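Local coordinates for protein hydrogenase maturation factor (Thermoanaerobacter tengcongensis, PDB 3VTH) that probably catalyses the ATP-dependent transfer of a carbamoyl group from carbamoyl phosphate to the C-terminal cysteine of HypE during [NiFe]-hydrogenase maturation, at residues E480-H485 with Y511-N516; H487-M492 with C525-F530; I504-T509 with W518-L523. One frame throughout, in Å; residues are numbered along the deposited sequence.

Contact 1. Residues E480-H485 with Y511-N516. With FE (Fe (III) ion), chain I; AP2 (phosphomethylphosphonic acid adenosyl ester), chain H.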
# COMPACT_ATOMS: atom_id res chain seq x y z
N GLU A 480 -11.91 19.70 8.98
CA GLU A 480 -10.47 19.62 9.17
C GLU A 480 -10.17 18.57 10.22
O GLU A 480 -10.88 18.47 11.23
CB GLU A 480 -9.86 20.99 9.56
CG GLU A 480 -10.35 21.59 10.90
CD GLU A 480 -9.65 22.91 11.27
OE1 GLU A 480 -9.82 23.36 12.44
OE2 GLU A 480 -8.94 23.48 10.41
N VAL A 481 -9.13 17.78 9.98
CA VAL A 481 -8.78 16.64 10.82
C VAL A 481 -7.30 16.76 11.19
O VAL A 481 -6.44 16.90 10.32
CB VAL A 481 -9.03 15.30 10.08
CG1 VAL A 481 -8.56 14.11 10.92
CG2 VAL A 481 -10.53 15.17 9.69
N GLN A 482 -7.01 16.75 12.49
CA GLN A 482 -5.62 16.83 12.92
C GLN A 482 -4.90 15.55 12.49
O GLN A 482 -5.45 14.46 12.58
CB GLN A 482 -5.52 17.06 14.42
CG GLN A 482 -4.14 17.61 14.83
CD GLN A 482 -3.08 16.52 14.96
OE1 GLN A 482 -3.38 15.40 15.38
NE2 GLN A 482 -1.83 16.85 14.61
N HIS A 483 -3.65 15.71 12.03
CA HIS A 483 -2.87 14.64 11.38
C HIS A 483 -2.72 13.37 12.22
O HIS A 483 -2.92 12.25 11.74
CB HIS A 483 -1.47 15.19 11.05
CG HIS A 483 -0.63 14.26 10.22
ND1 HIS A 483 -0.71 14.23 8.84
CD2 HIS A 483 0.32 13.36 10.57
CE1 HIS A 483 0.16 13.35 8.38
NE2 HIS A 483 0.80 12.81 9.40
N HIS A 484 -2.35 13.55 13.49
CA HIS A 484 -2.11 12.41 14.36
C HIS A 484 -3.38 11.73 14.80
O HIS A 484 -3.41 10.51 14.92
CB HIS A 484 -1.15 12.81 15.49
CG HIS A 484 0.15 13.32 14.95
ND1 HIS A 484 0.36 14.64 14.64
CD2 HIS A 484 1.25 12.65 14.52
CE1 HIS A 484 1.55 14.78 14.10
NE2 HIS A 484 2.11 13.59 14.01
N HIS A 485 -4.44 12.51 15.00
CA HIS A 485 -5.75 11.95 15.22
C HIS A 485 -6.10 11.03 14.05
O HIS A 485 -6.56 9.91 14.26
CB HIS A 485 -6.78 13.09 15.42
CG HIS A 485 -8.15 12.62 15.83
ND1 HIS A 485 -9.27 13.40 15.66
CD2 HIS A 485 -8.58 11.46 16.38
CE1 HIS A 485 -10.33 12.75 16.10
NE2 HIS A 485 -9.94 11.56 16.53
N TYR A 511 1.12 18.70 11.28
CA TYR A 511 0.78 20.02 11.74
C TYR A 511 -0.02 19.92 13.04
O TYR A 511 -1.08 19.30 13.05
CB TYR A 511 -0.03 20.71 10.65
CG TYR A 511 -0.46 22.10 10.98
CD1 TYR A 511 0.40 23.17 10.76
CD2 TYR A 511 -1.74 22.35 11.47
CE1 TYR A 511 0.00 24.46 11.05
CE2 TYR A 511 -2.15 23.64 11.76
CZ TYR A 511 -1.28 24.69 11.54
OH TYR A 511 -1.68 25.97 11.84
N GLY A 512 0.51 20.50 14.12
CA GLY A 512 -0.16 20.52 15.43
C GLY A 512 -1.13 21.68 15.56
O GLY A 512 -1.09 22.60 14.75
N THR A 513 -2.00 21.65 16.57
CA THR A 513 -3.00 22.71 16.74
C THR A 513 -2.45 23.93 17.48
O THR A 513 -3.14 24.94 17.63
CB THR A 513 -4.23 22.19 17.51
OG1 THR A 513 -3.81 21.62 18.76
CG2 THR A 513 -4.95 21.10 16.70
N ASP A 514 -1.21 23.82 17.97
CA ASP A 514 -0.60 24.92 18.68
C ASP A 514 0.46 25.64 17.83
O ASP A 514 1.31 26.37 18.36
CB ASP A 514 -0.00 24.44 20.01
CG ASP A 514 1.11 23.39 19.82
OD1 ASP A 514 1.33 22.91 18.69
OD2 ASP A 514 1.74 23.04 20.84
N GLY A 515 0.40 25.43 16.51
CA GLY A 515 1.35 26.06 15.58
C GLY A 515 2.71 25.39 15.56
O GLY A 515 3.66 25.89 14.94
N ASN A 516 2.84 24.27 16.27
CA ASN A 516 4.10 23.55 16.26
C ASN A 516 3.98 22.26 15.49
O ASN A 516 2.87 21.84 15.15
CB ASN A 516 4.60 23.30 17.69
CG ASN A 516 4.91 24.60 18.44
OD1 ASN A 516 5.43 25.55 17.86
ND2 ASN A 516 4.58 24.64 19.73
FE FE I . 2.26 11.17 9.60
PB AP2 H . 4.86 12.65 8.33
O1B AP2 H . 6.07 12.50 9.22
O2B AP2 H . 3.53 12.53 9.00
O3B AP2 H . 4.99 13.83 7.39
C3A AP2 H . 5.00 11.21 7.24
PA AP2 H . 4.76 9.61 8.05
O1A AP2 H . 4.69 8.69 6.84
O2A AP2 H . 3.68 9.54 9.10
O5' AP2 H . 6.15 9.35 8.85
C5' AP2 H . 7.32 9.11 8.08
C4' AP2 H . 8.47 9.29 9.04
O4' AP2 H . 8.53 8.17 9.93
C3' AP2 H . 9.82 9.31 8.34
O3' AP2 H . 10.07 10.59 7.76
C2' AP2 H . 10.73 8.96 9.50
O2' AP2 H . 10.95 10.18 10.23
C1' AP2 H . 9.89 7.97 10.33
N9 AP2 H . 10.40 6.61 10.02
C8 AP2 H . 10.35 5.96 8.83
N7 AP2 H . 10.96 4.74 8.89
C5 AP2 H . 11.41 4.59 10.15
C6 AP2 H . 12.14 3.54 10.91
N6 AP2 H . 12.52 2.38 10.32
N1 AP2 H . 12.43 3.80 12.22
C2 AP2 H . 12.05 4.94 12.83
N3 AP2 H . 11.39 5.93 12.20
C4 AP2 H . 11.05 5.82 10.89
O HOH W 1 -2.83 18.42 11.21
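Gln482 reaches across to the backbone of Tyr511, its NE2 donating to Tyr511 O over 3.0 Å with an angle of 161° at the hydrogen. The donor stands above the plane of that carbonyl, while the oxygen lies close to the plane of the glutamine amide. A water gives Tyr511 O a second donor and accepts from His483 N, so one carbonyl ties the 511-516 loop both to the Gln482 side chain and to the start of the helix. Beside this bond, Gln482 CG packs on Thr513 CG2 at 4.0 Å, the two side chains crossing at about a right angle.

A bend at chi2 (-81°) turns CD of Gln482 back over the helix start. From there OE1 caps the first turn, accepting from His485 N at 3.1 Å and, weakly, from His484 N. The other NE2 hydrogen goes almost straight to His484 ND1 (3.1 Å), in the plane of that ring. This would leave the imidazole proton on NE2, consistent with the bond of His484 NE2 to Asp507 OD1. An alanine at Gln482 would probably leave the helix start without its side-chain cap, Tyr511 O with the water but no amide, and the His484 ring freer to turn.

His483, the first residue of the helix, binds the iron through NE2 at 2.2 Å, and Asp460 holds its ND1. Gln482 is thus the N-cap of the helix carrying His483 and His487, the HxxxH pair that with Asp507, Asp734 and two AP2 oxygens forms the iron site of this Kae1-like domain.

Contact 2. Residues H487-M492 with C525-F530. With FE (Fe (III) ion), chain I.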
# COMPACT_ATOMS: atom_id res chain seq x y z
N HIS A 487 -4.07 9.41 11.91
CA HIS A 487 -3.26 8.17 12.01
C HIS A 487 -3.94 7.17 12.96
O HIS A 487 -4.11 5.99 12.63
CB HIS A 487 -1.83 8.45 12.52
CG HIS A 487 -0.83 8.82 11.46
ND1 HIS A 487 -0.60 8.05 10.33
CD2 HIS A 487 0.04 9.85 11.40
CE1 HIS A 487 0.36 8.61 9.62
NE2 HIS A 487 0.77 9.71 10.24
N ILE A 488 -4.31 7.63 14.15
CA ILE A 488 -4.94 6.74 15.14
C ILE A 488 -6.27 6.18 14.60
O ILE A 488 -6.55 4.98 14.74
CB ILE A 488 -5.14 7.43 16.53
CG1 ILE A 488 -3.81 7.93 17.10
CG2 ILE A 488 -5.85 6.50 17.56
CD1 ILE A 488 -2.67 6.87 17.14
N ALA A 489 -7.07 7.05 13.97
CA ALA A 489 -8.37 6.65 13.44
C ALA A 489 -8.26 5.65 12.28
O ALA A 489 -9.13 4.79 12.12
CB ALA A 489 -9.17 7.86 12.99
N SER A 490 -7.19 5.77 11.48
CA SER A 490 -6.97 4.83 10.37
C SER A 490 -6.85 3.40 10.89
O SER A 490 -7.41 2.47 10.31
CB SER A 490 -5.76 5.22 9.50
OG SER A 490 -4.50 4.94 10.10
N CYS A 491 -6.13 3.23 12.00
CA CYS A 491 -6.03 1.93 12.65
C CYS A 491 -7.36 1.52 13.30
O CYS A 491 -7.80 0.38 13.13
CB CYS A 491 -4.89 1.94 13.67
SG CYS A 491 -4.73 0.39 14.57
N MET A 492 -8.02 2.44 14.00
CA MET A 492 -9.35 2.15 14.57
C MET A 492 -10.34 1.65 13.51
O MET A 492 -11.06 0.68 13.74
CB MET A 492 -9.93 3.39 15.27
CG MET A 492 -9.15 3.84 16.50
SD MET A 492 -9.76 5.40 17.19
CE MET A 492 -11.35 4.84 17.83
N CYS A 525 -8.24 9.45 22.29
CA CYS A 525 -9.19 9.83 21.25
C CYS A 525 -10.22 8.78 20.90
O CYS A 525 -10.03 7.58 21.13
CB CYS A 525 -8.47 10.28 19.98
SG CYS A 525 -7.28 9.12 19.33
N ASP A 526 -11.33 9.26 20.35
CA ASP A 526 -12.29 8.38 19.71
C ASP A 526 -12.35 8.83 18.26
O ASP A 526 -11.44 9.48 17.79
CB ASP A 526 -13.66 8.42 20.42
CG ASP A 526 -14.22 9.84 20.57
OD1 ASP A 526 -13.82 10.76 19.82
OD2 ASP A 526 -15.08 10.03 21.46
N LEU A 527 -13.43 8.51 17.55
CA LEU A 527 -13.53 8.89 16.15
C LEU A 527 -14.03 10.33 15.98
O LEU A 527 -14.14 10.82 14.86
CB LEU A 527 -14.43 7.91 15.38
CG LEU A 527 -13.97 6.45 15.20
CD1 LEU A 527 -15.03 5.64 14.45
CD2 LEU A 527 -12.64 6.36 14.46
N LYS A 528 -14.37 11.00 17.07
CA LYS A 528 -14.92 12.35 16.92
C LYS A 528 -14.15 13.46 17.63
O LYS A 528 -14.53 14.63 17.52
CB LYS A 528 -16.39 12.37 17.33
CG LYS A 528 -16.69 11.85 18.73
CD LYS A 528 -18.21 11.74 18.95
CE LYS A 528 -18.55 11.12 20.30
NZ LYS A 528 -20.03 11.06 20.51
N SER A 529 -13.10 13.11 18.36
CA SER A 529 -12.32 14.08 19.16
C SER A 529 -11.03 13.45 19.64
O SER A 529 -10.89 12.22 19.64
CB SER A 529 -13.12 14.52 20.39
OG SER A 529 -13.35 13.39 21.24
N PHE A 530 -10.10 14.29 20.07
CA PHE A 530 -8.87 13.84 20.70
C PHE A 530 -8.48 14.78 21.83
O PHE A 530 -8.85 15.96 21.82
CB PHE A 530 -7.74 13.71 19.66
CG PHE A 530 -7.15 15.03 19.23
CD1 PHE A 530 -6.07 15.60 19.92
CD2 PHE A 530 -7.68 15.71 18.15
CE1 PHE A 530 -5.54 16.84 19.54
CE2 PHE A 530 -7.14 16.93 17.75
CZ PHE A 530 -6.08 17.50 18.44
FE FE I . 2.26 11.17 9.60
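Asp526, whose CA lies 4.1 Å from Met492 CE, has its carboxylate turned back into its own loop. There OD1 accepts from Lys528 N at 2.8 Å, from above the carboxylate plane, and weakly from Ser529 N. The first of these bonds closes an Asx turn, which folds the chain between strands 517-525 and 530-542 and would fix the position of Leu527.

Leu527 CD2 touches two helix residues about a turn apart, 4.1 Å from Ala489 CB and 3.9 Å from Met492 CE. Met492 and Leu527 run antiparallel, each passing the other's flank, and the methionine chain, extended as far as SD, kinks at chi3 (70°) to bring CE alongside the leucine. Nearer the iron end of the helix, Cys525 SG takes the crowded position between its backbone N and carbonyl carbon (chi1 54°), from which it meets Ile488 CG2 at 3.5 Å. Ile488 and Met492 also pack on Val501 and Val698 of the neighbouring strands.

His487, next to Ile488, binds the iron through NE2 at 2.2 Å. Between 487-492 and 525-530 the contact is apolar, the carboxylate of Asp526 being spent on its own loop; a polar tie to the same helix comes earlier, from His485 NE2 to Asp526 O.

Contact 3. Residues I504-T509 with W518-L523. With FE (Fe (III) ion), chain I; AP2 (phosphomethylphosphonic acid adenosyl ester), chain H.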
# COMPACT_ATOMS: atom_id res chain seq x y z
N ILE A 504 -1.06 6.27 20.30
CA ILE A 504 0.36 6.61 20.26
C ILE A 504 0.71 6.89 18.79
O ILE A 504 0.75 5.98 17.97
CB ILE A 504 1.20 5.47 20.88
CG1 ILE A 504 0.76 5.28 22.35
CG2 ILE A 504 2.69 5.76 20.74
CD1 ILE A 504 1.29 4.08 23.05
N ALA A 505 0.90 8.16 18.47
CA ALA A 505 1.10 8.58 17.10
C ALA A 505 2.52 9.12 16.97
O ALA A 505 2.83 10.24 17.40
CB ALA A 505 0.08 9.64 16.74
N TYR A 506 3.40 8.30 16.40
CA TYR A 506 4.81 8.66 16.29
C TYR A 506 5.14 8.78 14.80
O TYR A 506 4.91 7.85 14.04
CB TYR A 506 5.73 7.62 16.95
CG TYR A 506 5.73 7.60 18.48
CD1 TYR A 506 5.04 8.57 19.22
CD2 TYR A 506 6.46 6.63 19.17
CE1 TYR A 506 5.08 8.60 20.62
CE2 TYR A 506 6.51 6.63 20.57
CZ TYR A 506 5.81 7.61 21.29
OH TYR A 506 5.84 7.61 22.66
N ASP A 507 5.63 9.94 14.38
CA ASP A 507 6.04 10.13 12.98
C ASP A 507 7.03 11.29 12.84
O ASP A 507 7.59 11.73 13.85
CB ASP A 507 4.84 10.26 12.00
CG ASP A 507 3.99 11.52 12.21
OD1 ASP A 507 4.35 12.45 12.97
OD2 ASP A 507 2.90 11.58 11.57
N GLY A 508 7.27 11.74 11.61
CA GLY A 508 8.21 12.84 11.36
C GLY A 508 7.65 14.24 11.54
O GLY A 508 8.17 15.05 12.33
N THR A 509 6.59 14.57 10.79
CA THR A 509 6.02 15.90 10.86
C THR A 509 4.54 15.87 10.57
O THR A 509 4.11 15.36 9.55
CB THR A 509 6.63 16.89 9.82
OG1 THR A 509 6.58 16.29 8.51
CG2 THR A 509 8.06 17.22 10.14
N TRP A 518 4.08 18.31 15.30
CA TRP A 518 3.82 17.18 16.20
C TRP A 518 4.33 15.90 15.55
O TRP A 518 4.70 15.91 14.37
CB TRP A 518 2.31 17.05 16.45
CG TRP A 518 1.69 18.10 17.32
CD1 TRP A 518 2.26 19.28 17.75
CD2 TRP A 518 0.35 18.09 17.84
NE1 TRP A 518 1.35 19.99 18.50
CE2 TRP A 518 0.18 19.28 18.58
CE3 TRP A 518 -0.72 17.18 17.75
CZ2 TRP A 518 -1.04 19.60 19.23
CZ3 TRP A 518 -1.92 17.49 18.41
CH2 TRP A 518 -2.06 18.69 19.14
N GLY A 519 4.36 14.80 16.29
CA GLY A 519 4.99 13.57 15.77
C GLY A 519 5.55 12.64 16.83
O GLY A 519 6.14 11.61 16.51
N ALA A 520 5.34 13.00 18.09
CA ALA A 520 5.67 12.11 19.18
C ALA A 520 4.61 12.30 20.25
O ALA A 520 4.90 12.76 21.37
CB ALA A 520 7.07 12.43 19.71
N GLU A 521 3.39 11.94 19.90
CA GLU A 521 2.21 12.32 20.66
C GLU A 521 1.51 11.12 21.28
O GLU A 521 1.45 10.05 20.66
CB GLU A 521 1.20 13.03 19.75
CG GLU A 521 1.84 14.03 18.77
CD GLU A 521 2.64 15.08 19.48
OE1 GLU A 521 3.83 15.28 19.11
OE2 GLU A 521 2.10 15.69 20.43
N ILE A 522 0.99 11.30 22.49
CA ILE A 522 0.04 10.36 23.05
C ILE A 522 -1.27 11.10 23.22
O ILE A 522 -1.34 12.16 23.86
CB ILE A 522 0.45 9.76 24.43
CG1 ILE A 522 1.92 9.37 24.49
CG2 ILE A 522 -0.47 8.55 24.79
CD1 ILE A 522 2.35 8.34 23.58
N LEU A 523 -2.30 10.54 22.62
CA LEU A 523 -3.62 11.11 22.66
C LEU A 523 -4.54 10.16 23.40
O LEU A 523 -4.27 8.96 23.49
CB LEU A 523 -4.15 11.28 21.24
CG LEU A 523 -3.21 11.92 20.21
CD1 LEU A 523 -3.90 11.98 18.84
CD2 LEU A 523 -2.77 13.33 20.69
FE FE I . 2.26 11.17 9.60
PB AP2 H . 4.86 12.65 8.33
O1B AP2 H . 6.07 12.50 9.22
O2B AP2 H . 3.53 12.53 9.00
O3B AP2 H . 4.99 13.83 7.39
C3A AP2 H . 5.00 11.21 7.24
PA AP2 H . 4.76 9.61 8.05
O1A AP2 H . 4.69 8.69 6.84
O2A AP2 H . 3.68 9.54 9.10
O5' AP2 H . 6.15 9.35 8.85
C5' AP2 H . 7.32 9.11 8.08
C4' AP2 H . 8.47 9.29 9.04
O4' AP2 H . 8.53 8.17 9.93
C3' AP2 H . 9.82 9.31 8.34
O3' AP2 H . 10.07 10.59 7.76
C2' AP2 H . 10.73 8.96 9.50
O2' AP2 H . 10.95 10.18 10.23
C1' AP2 H . 9.89 7.97 10.33
N9 AP2 H . 10.40 6.61 10.02
C8 AP2 H . 10.35 5.96 8.83
N7 AP2 H . 10.96 4.74 8.89
C5 AP2 H . 11.41 4.59 10.15
C6 AP2 H . 12.14 3.54 10.91
N6 AP2 H . 12.52 2.38 10.32
N1 AP2 H . 12.43 3.80 12.22
C2 AP2 H . 12.05 4.94 12.83
N3 AP2 H . 11.39 5.93 12.20
C4 AP2 H . 11.05 5.82 10.89
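Tyr506 and Asp507 leave the same strand with different first torsions: CG of Tyr506 is anti to the carbonyl carbon (chi1 -73°), which turns it toward Ala520, whereas CG of Asp507 falls between the backbone N and the carbonyl carbon (chi1 67°), on the side of the iron, which OD2 binds at 2.1 Å. The tyrosine ring brings CD1 to 3.6 Å from Ala520 CA, with Glu521 N at its edge, while Ile504 CG2 sits over the centre of one face. Ile522 CD1 packs against both side chains, 3.7 Å from Ile504 CG1, and Tyr506 OH bonds to Thr681 of helix 666-692.

Two antiparallel strands of the second Kae1-like subdomain meet here, in the actin-type ATPase fold. Ala505 and Glu521 are a hydrogen-bonded pair, and farther on Asp507 N donates to Gly519 O at 2.8 Å. Gly519 has a positive phi (152°), and a CB there would strike Asp507 O.

Across the chain corner at Ala520, Glu521 OE1 accepts from Gly519 N and Ala520 N, which approach from opposite faces of the carboxylate; OE2 forms a salt bridge with Arg532. Close to this corner, Asp507 OD1 receives His484 NE2. The backbone then turns onto the nucleotide analogue, where Thr509 N meets AP2 O1B at 2.6 Å, Gly508 N bonds weakly to the same oxygen, and Thr509 OG1 donates to O3B.

How the contacts relate
Following the chain, strand 478-481 runs into helix 483-494; their junction gives contact 1 its first segment and the helix body that of contact 2. Contact 1 closes a loop of 25 residues back onto the turn before strand 517-525. Contact 2 closes a longer one, from the helix to the loop after that strand, and the two cross. Contact 3, with only eight residues between its segments, pairs strands 501-507 and 517-525; it lies within the span of contact 2 and crosses contact 1. The three join directly: His485 NE2 reaches Asp526 O, and Ile488 packs on Ala505. Together they tie helix 483-494 to the sheet of strands 501-507 and 517-525, all three contributing an iron ligand.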